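Local coordinates for glycosylation Associate Protein 1 (Streptococcus agalactiae serotype V, PDB 6OYC), which is a component of the accessory Sec system that probably binds sugars and assists glycosylation and secretion as part of the Gap123 complex, at residues Val323-Ser328 and Phe353-Arg358; Ile428-Ile433 and Ile450-Thr455. All coordinates share one frame; numbering follows the deposited sequence.

Contact 1: residues Val323-Ser328 and Phe353-Arg358; sequences VVDRLS and FVSYER. With SO4 (sulfate ion), chain K.
Asp325 meets the backbone of Tyr356 where two neighbouring parallel strands run out into loops, at the C-terminal edge of a Rossmann-like sheet. The last regular pairing is Val323 with Val354; just past it, Val324 N donates to Val354 O at 2.9 Å, nearly straight at 170°. Asp325 CG lies anti to its own carbonyl carbon (chi1 -66°), and the carboxylate reaches the loop that follows strand 349-354, where OD2 takes the N-H of Tyr356 at 2.7 Å on its syn lone pair. OD2 also rests 3.3 Å from Tyr356 CB, with the carboxylate and phenol planes 45° apart. Ser355 OG, anti to its backbone N, accepts a weak bond from Glu357 N.

The valines pack beside these polar groups. Val324 sends its two methyls to different partners: CG1 touches Phe353 CD1 at 3.7 Å, the side chains crossing at about a right angle, while CG2 lies 3.4 Å from Val354 O. Val323 CG2 reaches the Tyr356 ring at CE2, 4.0 Å away, and Val354 CG1 covers one face of that ring toward its rim. The phenol hydroxyl is held by Thr438 and Tyr321. Farther along, Arg358 NE gives a weak bond to O3 of a sulfate, probably from the crystallisation liquor, that Thr27 also binds.

The carboxylate thus satisfies the peptide N-H of the buried Tyr356 once strand-to-strand pairing has stopped. That bond would tend to stabilise its negative charge; the Glu357 carboxylate, its OE2 bonded to Glu359 N, would probably oppose this, Asp325 OD1 lying 5.6 Å from Glu357 OE1.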
ATOM      1  N   VAL A 323       1.169 -17.507   8.167  1.00 30.70           N
ATOM      2  CA  VAL A 323       2.003 -16.967   7.096  1.00 33.06           C
ATOM      3  C   VAL A 323       3.163 -17.919   6.852  1.00 35.85           C
ATOM      4  O   VAL A 323       3.909 -18.242   7.780  1.00 36.71           O
ATOM      5  CB  VAL A 323       2.504 -15.555   7.452  1.00 35.08           C
ATOM      6  CG1 VAL A 323       3.510 -15.028   6.392  1.00 31.71           C
ATOM      7  CG2 VAL A 323       1.328 -14.594   7.593  1.00 32.71           C
ATOM      8  N   VAL A 324       3.328 -18.367   5.601  1.00 35.72           N
ATOM      9  CA  VAL A 324       4.389 -19.327   5.282  1.00 34.82           C
ATOM     10  C   VAL A 324       5.595 -18.697   4.579  1.00 37.19           C
ATOM     11  O   VAL A 324       6.644 -19.355   4.475  1.00 39.52           O
ATOM     12  CB  VAL A 324       3.834 -20.504   4.450  1.00 38.99           C
ATOM     13  CG1 VAL A 324       2.755 -21.243   5.245  1.00 35.72           C
ATOM     14  CG2 VAL A 324       3.295 -20.009   3.094  1.00 36.58           C
ATOM     15  N   ASP A 325       5.500 -17.442   4.137  1.00 36.70           N
ATOM     16  CA  ASP A 325       6.618 -16.764   3.483  1.00 40.12           C
ATOM     17  C   ASP A 325       7.863 -16.712   4.368  1.00 40.37           C
ATOM     18  O   ASP A 325       7.786 -16.563   5.589  1.00 40.64           O
ATOM     19  CB  ASP A 325       6.227 -15.334   3.097  1.00 36.82           C
ATOM     20  CG  ASP A 325       5.150 -15.299   2.044  1.00 41.11           C
ATOM     21  OD1 ASP A 325       5.177 -16.143   1.116  1.00 51.18           O
ATOM     22  OD2 ASP A 325       4.252 -14.453   2.159  1.00 40.81           O
ATOM     23  N   ARG A 326       9.018 -16.796   3.714  1.00 40.98           N
ATOM     24  CA  ARG A 326      10.353 -16.757   4.302  1.00 41.96           C
ATOM     25  C   ARG A 326      10.648 -17.944   5.197  1.00 42.08           C
ATOM     26  O   ARG A 326      11.696 -17.963   5.845  1.00 48.35           O
ATOM     27  CB  ARG A 326      10.614 -15.474   5.095  1.00 40.26           C
ATOM     28  CG  ARG A 326      10.305 -14.189   4.364  1.00 41.90           C
ATOM     29  CD  ARG A 326      10.448 -13.044   5.357  1.00 41.99           C
ATOM     30  NE  ARG A 326      10.193 -11.739   4.764  1.00 42.41           N
ATOM     31  CZ  ARG A 326      11.066 -11.085   4.011  1.00 47.15           C
ATOM     32  NH1 ARG A 326      12.259 -11.622   3.762  1.00 46.16           N
ATOM     33  NH2 ARG A 326      10.744  -9.895   3.512  1.00 49.91           N
ATOM     34  N   LEU A 327       9.750 -18.918   5.290  1.00 39.91           N
ATOM     35  CA  LEU A 327      10.032 -20.123   6.055  1.00 38.72           C
ATOM     36  C   LEU A 327      10.733 -21.140   5.168  1.00 39.90           C
ATOM     37  O   LEU A 327      10.337 -21.356   4.018  1.00 39.55           O
ATOM     38  CB  LEU A 327       8.753 -20.730   6.629  1.00 38.33           C
ATOM     39  CG  LEU A 327       8.013 -19.851   7.632  1.00 39.71           C
ATOM     40  CD1 LEU A 327       6.775 -20.559   8.149  1.00 34.84           C
ATOM     41  CD2 LEU A 327       8.942 -19.443   8.763  1.00 38.23           C
ATOM     42  N   SER A 328      11.791 -21.746   5.704  1.00 38.75           N
ATOM     43  CA  SER A 328      12.456 -22.827   4.995  1.00 42.36           C
ATOM     44  C   SER A 328      11.604 -24.092   5.041  1.00 44.08           C
ATOM     45  O   SER A 328      10.711 -24.245   5.883  1.00 43.41           O
ATOM     46  CB  SER A 328      13.820 -23.116   5.613  1.00 41.64           C
ATOM     47  OG  SER A 328      13.637 -23.651   6.904  1.00 45.56           O
ATOM     48  N   PHE A 353      -3.133 -21.484   5.430  1.00 35.62           N
ATOM     49  CA  PHE A 353      -1.786 -21.097   5.031  1.00 37.73           C
ATOM     50  C   PHE A 353      -1.841 -19.913   4.073  1.00 37.14           C
ATOM     51  O   PHE A 353      -2.600 -19.914   3.096  1.00 35.61           O
ATOM     52  CB  PHE A 353      -1.055 -22.265   4.382  1.00 37.06           C
ATOM     53  CG  PHE A 353      -0.849 -23.419   5.305  1.00 39.99           C
ATOM     54  CD1 PHE A 353      -0.047 -23.279   6.433  1.00 39.42           C
ATOM     55  CD2 PHE A 353      -1.495 -24.631   5.078  1.00 38.62           C
ATOM     56  CE1 PHE A 353       0.135 -24.339   7.300  1.00 38.20           C
ATOM     57  CE2 PHE A 353      -1.326 -25.698   5.941  1.00 40.61           C
ATOM     58  CZ  PHE A 353      -0.506 -25.562   7.050  1.00 39.83           C
ATOM     59  N   VAL A 354      -1.028 -18.908   4.359  1.00 33.71           N
ATOM     60  CA  VAL A 354      -1.090 -17.621   3.682  1.00 32.87           C
ATOM     61  C   VAL A 354       0.264 -17.355   3.040  1.00 36.35           C
ATOM     62  O   VAL A 354       1.298 -17.374   3.721  1.00 34.23           O
ATOM     63  CB  VAL A 354      -1.469 -16.504   4.663  1.00 31.42           C
ATOM     64  CG1 VAL A 354      -1.470 -15.106   3.971  1.00 33.88           C
ATOM     65  CG2 VAL A 354      -2.816 -16.835   5.292  1.00 30.99           C
ATOM     66  N   SER A 355       0.261 -17.126   1.729  1.00 36.08           N
ATOM     67  CA  SER A 355       1.454 -16.729   0.995  1.00 33.40           C
ATOM     68  C   SER A 355       1.192 -15.377   0.351  1.00 37.68           C
ATOM     69  O   SER A 355       0.230 -15.223  -0.416  1.00 33.99           O
ATOM     70  CB  SER A 355       1.829 -17.766  -0.064  1.00 35.87           C
ATOM     71  OG  SER A 355       2.794 -17.242  -0.954  1.00 41.87           O
ATOM     72  N   TYR A 356       2.040 -14.406   0.668  1.00 35.49           N
ATOM     73  CA  TYR A 356       1.985 -13.095   0.052  1.00 35.04           C
ATOM     74  C   TYR A 356       2.893 -12.987  -1.174  1.00 36.37           C
ATOM     75  O   TYR A 356       2.942 -11.923  -1.797  1.00 38.00           O
ATOM     76  CB  TYR A 356       2.354 -12.015   1.077  1.00 35.88           C
ATOM     77  CG  TYR A 356       1.442 -11.908   2.295  1.00 36.63           C
ATOM     78  CD1 TYR A 356       0.066 -11.712   2.155  1.00 30.54           C
ATOM     79  CD2 TYR A 356       1.971 -11.968   3.593  1.00 32.36           C
ATOM     80  CE1 TYR A 356      -0.755 -11.607   3.265  1.00 30.63           C
ATOM     81  CE2 TYR A 356       1.151 -11.848   4.717  1.00 29.90           C
ATOM     82  CZ  TYR A 356      -0.209 -11.677   4.542  1.00 31.45           C
ATOM     83  OH  TYR A 356      -1.026 -11.559   5.645  1.00 33.33           O
ATOM     84  N   GLU A 357       3.583 -14.061  -1.553  1.00 36.78           N
ATOM     85  CA  GLU A 357       4.509 -13.999  -2.678  1.00 38.65           C
ATOM     86  C   GLU A 357       3.743 -13.855  -3.986  1.00 38.27           C
ATOM     87  O   GLU A 357       2.929 -14.718  -4.333  1.00 40.37           O
ATOM     88  CB  GLU A 357       5.387 -15.249  -2.719  1.00 38.38           C
ATOM     89  CG  GLU A 357       6.329 -15.250  -3.921  1.00 40.75           C
ATOM     90  CD  GLU A 357       7.097 -13.927  -4.065  1.00 42.55           C
ATOM     91  OE1 GLU A 357       7.639 -13.426  -3.066  1.00 42.09           O
ATOM     92  OE2 GLU A 357       7.161 -13.373  -5.181  1.00 44.96           O
ATOM     93  N   ARG A 358       4.015 -12.780  -4.727  1.00 40.27           N
ATOM     94  CA  ARG A 358       3.288 -12.536  -5.970  1.00 39.49           C
ATOM     95  C   ARG A 358       3.827 -13.361  -7.139  1.00 39.63           C
ATOM     96  O   ARG A 358       3.076 -13.657  -8.076  1.00 37.99           O
ATOM     97  CB  ARG A 358       3.311 -11.044  -6.307  1.00 34.13           C
ATOM     98  CG  ARG A 358       4.653 -10.473  -6.656  1.00 40.15           C
ATOM     99  CD  ARG A 358       4.512  -8.993  -7.012  1.00 38.79           C
ATOM    100  NE  ARG A 358       5.813  -8.364  -7.167  1.00 43.74           N
ATOM    101  CZ  ARG A 358       6.035  -7.196  -7.769  1.00 44.54           C
ATOM    102  NH1 ARG A 358       5.030  -6.496  -8.289  1.00 44.91           N
ATOM    103  NH2 ARG A 358       7.272  -6.730  -7.853  1.00 44.94           N
TER
HETATM  104  S   SO4 K 608       7.988  -7.784  -3.959  1.00 70.45           S
HETATM  105  O1  SO4 K 608       6.804  -7.579  -3.130  1.00 58.04           O
HETATM  106  O2  SO4 K 608       8.623  -6.494  -4.263  1.00 62.41           O
HETATM  107  O3  SO4 K 608       7.582  -8.494  -5.170  1.00 57.22           O
HETATM  108  O4  SO4 K 608       8.953  -8.620  -3.235  1.00 76.81           O

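Contact 2: residues Ile428-Ile433 and Ile450-Thr455; sequences IDISKI and INTILT
Ile428-Lys432 and Ile450-Ile453 run nearly parallel, 11° apart, pairing as strands at Ile428 and Ile450, where Asp429 N donates to Ile450 O at 3.1 Å. On the face carrying these two isoleucines, their side chains lie side by side and point the same way, Ile428 CG1 packing 4.0 Å from Ile450 CD1.

Beyond the pairing, side chains and a water take over the bridging. Asn451 ND2 donates to Asp429 O almost straight (173°), in the carbonyl plane and on a lone pair. Water 1 donates to the same oxygen and to Ser431 O, and accepts from Thr452 N. Thr452 OG1, set between its own backbone N and carbonyl carbon (chi1 52°), gives its proton to Ile430 O at 2.7 Å from above the carbonyl plane, and Thr452 CG2 meets Ile430 CB at 3.8 Å. Ser431 OG accepts from Ile433 N, an ST turn that shapes the loop, whose Lys432 O is approached by Ile453 CD1.

The connection between the segments is a beta-alpha-beta crossover through helix 436-445. Helix 473-481 covers both Ile428 and Ile450, strand 318-323 lies beside Ile428, and strand 464-466 pairs with Asn451.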
ATOM      1  N   ILE A 428      -0.410 -16.480  12.994  1.00 32.52           N
ATOM      2  CA  ILE A 428       0.915 -17.063  13.197  1.00 35.30           C
ATOM      3  C   ILE A 428       1.847 -16.607  12.077  1.00 33.70           C
ATOM      4  O   ILE A 428       1.620 -16.906  10.893  1.00 29.59           O
ATOM      5  CB  ILE A 428       0.883 -18.597  13.280  1.00 33.70           C
ATOM      6  CG1 ILE A 428       0.108 -19.051  14.519  1.00 35.82           C
ATOM      7  CG2 ILE A 428       2.308 -19.119  13.406  1.00 34.10           C
ATOM      8  CD1 ILE A 428       0.151 -20.557  14.741  1.00 33.14           C
ATOM      9  N   ASP A 429       2.910 -15.909  12.457  1.00 30.02           N
ATOM     10  CA  ASP A 429       3.973 -15.542  11.526  1.00 34.45           C
ATOM     11  C   ASP A 429       5.277 -15.726  12.294  1.00 36.22           C
ATOM     12  O   ASP A 429       5.633 -14.890  13.134  1.00 35.01           O
ATOM     13  CB  ASP A 429       3.798 -14.113  11.022  1.00 35.94           C
ATOM     14  CG  ASP A 429       4.685 -13.801   9.831  1.00 37.73           C
ATOM     15  OD1 ASP A 429       5.623 -14.591   9.554  1.00 36.01           O
ATOM     16  OD2 ASP A 429       4.431 -12.758   9.176  1.00 35.56           O
ATOM     17  N   ILE A 430       5.972 -16.829  12.026  1.00 35.45           N
ATOM     18  CA  ILE A 430       7.087 -17.250  12.868  1.00 39.84           C
ATOM     19  C   ILE A 430       8.432 -17.083  12.169  1.00 39.33           C
ATOM     20  O   ILE A 430       9.458 -17.495  12.716  1.00 38.67           O
ATOM     21  CB  ILE A 430       6.915 -18.695  13.362  1.00 38.19           C
ATOM     22  CG1 ILE A 430       6.645 -19.642  12.191  1.00 38.00           C
ATOM     23  CG2 ILE A 430       5.816 -18.785  14.421  1.00 39.08           C
ATOM     24  CD1 ILE A 430       6.841 -21.085  12.544  1.00 39.79           C
ATOM     25  N   SER A 431       8.460 -16.480  10.982  1.00 37.61           N
ATOM     26  CA  SER A 431       9.729 -16.214  10.324  1.00 35.09           C
ATOM     27  C   SER A 431      10.487 -15.128  11.081  1.00 33.47           C
ATOM     28  O   SER A 431       9.943 -14.453  11.962  1.00 34.89           O
ATOM     29  CB  SER A 431       9.510 -15.805   8.866  1.00 34.72           C
ATOM     30  OG  SER A 431       9.365 -14.398   8.747  1.00 38.92           O
ATOM     31  N   LYS A 432      11.759 -14.940  10.720  1.00 35.89           N
ATOM     32  CA  LYS A 432      12.533 -13.884  11.370  1.00 37.00           C
ATOM     33  C   LYS A 432      12.177 -12.493  10.886  1.00 36.12           C
ATOM     34  O   LYS A 432      12.540 -11.530  11.558  1.00 38.09           O
ATOM     35  CB  LYS A 432      14.035 -14.095  11.189  1.00 39.37           C
ATOM     36  CG  LYS A 432      14.486 -15.532  11.335  1.00 40.32           C
ATOM     37  CD  LYS A 432      15.889 -15.696  10.770  1.00 45.02           C
ATOM     38  CE  LYS A 432      16.241 -17.149  10.655  1.00 44.93           C
ATOM     39  NZ  LYS A 432      16.954 -17.616  11.859  1.00 54.72           N
ATOM     40  N   ILE A 433      11.488 -12.357   9.750  1.00 36.00           N
ATOM     41  CA  ILE A 433      11.029 -11.052   9.266  1.00 37.08           C
ATOM     42  C   ILE A 433       9.524 -11.121   9.031  1.00 36.43           C
ATOM     43  O   ILE A 433       9.083 -11.329   7.890  1.00 31.11           O
ATOM     44  CB  ILE A 433      11.759 -10.628   7.981  1.00 37.31           C
ATOM     45  CG1 ILE A 433      13.258 -10.903   8.096  1.00 37.62           C
ATOM     46  CG2 ILE A 433      11.513  -9.146   7.693  1.00 37.16           C
ATOM     47  CD1 ILE A 433      14.009 -10.784   6.782  1.00 37.64           C
ATOM     48  N   ILE A 450       1.397 -14.891  17.064  1.00 30.99           N
ATOM     49  CA  ILE A 450       2.511 -15.715  17.524  1.00 37.93           C
ATOM     50  C   ILE A 450       3.718 -15.440  16.633  1.00 36.16           C
ATOM     51  O   ILE A 450       3.671 -15.682  15.420  1.00 36.39           O
ATOM     52  CB  ILE A 450       2.167 -17.214  17.529  1.00 37.54           C
ATOM     53  CG1 ILE A 450       1.022 -17.512  18.500  1.00 35.14           C
ATOM     54  CG2 ILE A 450       3.417 -18.026  17.894  1.00 38.48           C
ATOM     55  CD1 ILE A 450       0.585 -18.971  18.485  1.00 36.42           C
ATOM     56  N   ASN A 451       4.802 -14.962  17.240  1.00 35.49           N
ATOM     57  CA  ASN A 451       6.061 -14.674  16.569  1.00 38.01           C
ATOM     58  C   ASN A 451       7.185 -15.464  17.242  1.00 39.65           C
ATOM     59  O   ASN A 451       7.034 -15.967  18.355  1.00 41.63           O
ATOM     60  CB  ASN A 451       6.373 -13.163  16.596  1.00 33.39           C
ATOM     61  CG  ASN A 451       5.197 -12.297  16.119  1.00 35.71           C
ATOM     62  OD1 ASN A 451       4.765 -11.388  16.816  1.00 36.21           O
ATOM     63  ND2 ASN A 451       4.671 -12.596  14.931  1.00 34.61           N
ATOM     64  N   THR A 452       8.321 -15.579  16.560  1.00 39.01           N
ATOM     65  CA  THR A 452       9.537 -16.086  17.187  1.00 38.92           C
ATOM     66  C   THR A 452      10.500 -14.980  17.588  1.00 43.23           C
ATOM     67  O   THR A 452      11.597 -15.279  18.063  1.00 47.58           O
ATOM     68  CB  THR A 452      10.275 -17.049  16.254  1.00 37.33           C
ATOM     69  OG1 THR A 452      10.475 -16.416  14.982  1.00 39.03           O
ATOM     70  CG2 THR A 452       9.497 -18.318  16.081  1.00 40.22           C
ATOM     71  N   ILE A 453      10.143 -13.713  17.376  1.00 40.71           N
ATOM     72  CA  ILE A 453      11.027 -12.597  17.670  1.00 43.39           C
ATOM     73  C   ILE A 453      10.227 -11.520  18.382  1.00 47.75           C
ATOM     74  O   ILE A 453       8.999 -11.461  18.291  1.00 46.51           O
ATOM     75  CB  ILE A 453      11.671 -12.011  16.399  1.00 43.53           C
ATOM     76  CG1 ILE A 453      10.631 -11.189  15.628  1.00 41.65           C
ATOM     77  CG2 ILE A 453      12.215 -13.118  15.519  1.00 39.22           C
ATOM     78  CD1 ILE A 453      11.137 -10.619  14.329  1.00 37.58           C
ATOM     79  N   LEU A 454      10.943 -10.666  19.102  1.00 44.66           N
ATOM     80  CA  LEU A 454      10.328  -9.492  19.687  1.00 47.69           C
ATOM     81  C   LEU A 454      10.097  -8.447  18.605  1.00 49.26           C
ATOM     82  O   LEU A 454      10.936  -8.234  17.727  1.00 51.94           O
ATOM     83  CB  LEU A 454      11.206  -8.910  20.797  1.00 53.49           C
ATOM     84  CG  LEU A 454      10.635  -7.756  21.637  1.00 61.57           C
ATOM     85  CD1 LEU A 454      10.896  -6.359  21.015  1.00 59.65           C
ATOM     86  CD2 LEU A 454       9.137  -7.975  21.929  1.00 63.55           C
ATOM     87  N   THR A 455       8.945  -7.799  18.683  1.00 47.52           N
ATOM     88  CA  THR A 455       8.547  -6.744  17.770  1.00 46.43           C
ATOM     89  C   THR A 455       7.917  -5.653  18.609  1.00 46.67           C
ATOM     90  O   THR A 455       7.511  -5.881  19.749  1.00 50.64           O
ATOM     91  CB  THR A 455       7.544  -7.244  16.707  1.00 49.46           C
ATOM     92  OG1 THR A 455       6.296  -7.575  17.339  1.00 47.69           O
ATOM     93  CG2 THR A 455       8.080  -8.497  15.985  1.00 43.17           C
TER
HETATM   94  O   HOH W   1       8.272 -13.917  14.095  1.00 38.19           O

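How the contacts relate
Contacts 1 and 2 occupy adjacent strand pairs of one six-stranded parallel sheet, their centres about 13 Å apart, and both are largely buried. Strands 318-323 and 426-428 join them: Val323 N probably donates to Ile428 O at 2.8 Å, and Leu327 packs on Ser431. Both lie where parallel strands part at the C-terminal edge of a Rossmann-like sheet, consistent with the family's place in the GT-B clan. Their solutions differ. Contact 1 uses a carboxylate, presumably ionised, beside the tyrosine ring, whereas contact 2 relies on neutral amide and hydroxyl groups with a water, and its far end reaches the surface at Lys432.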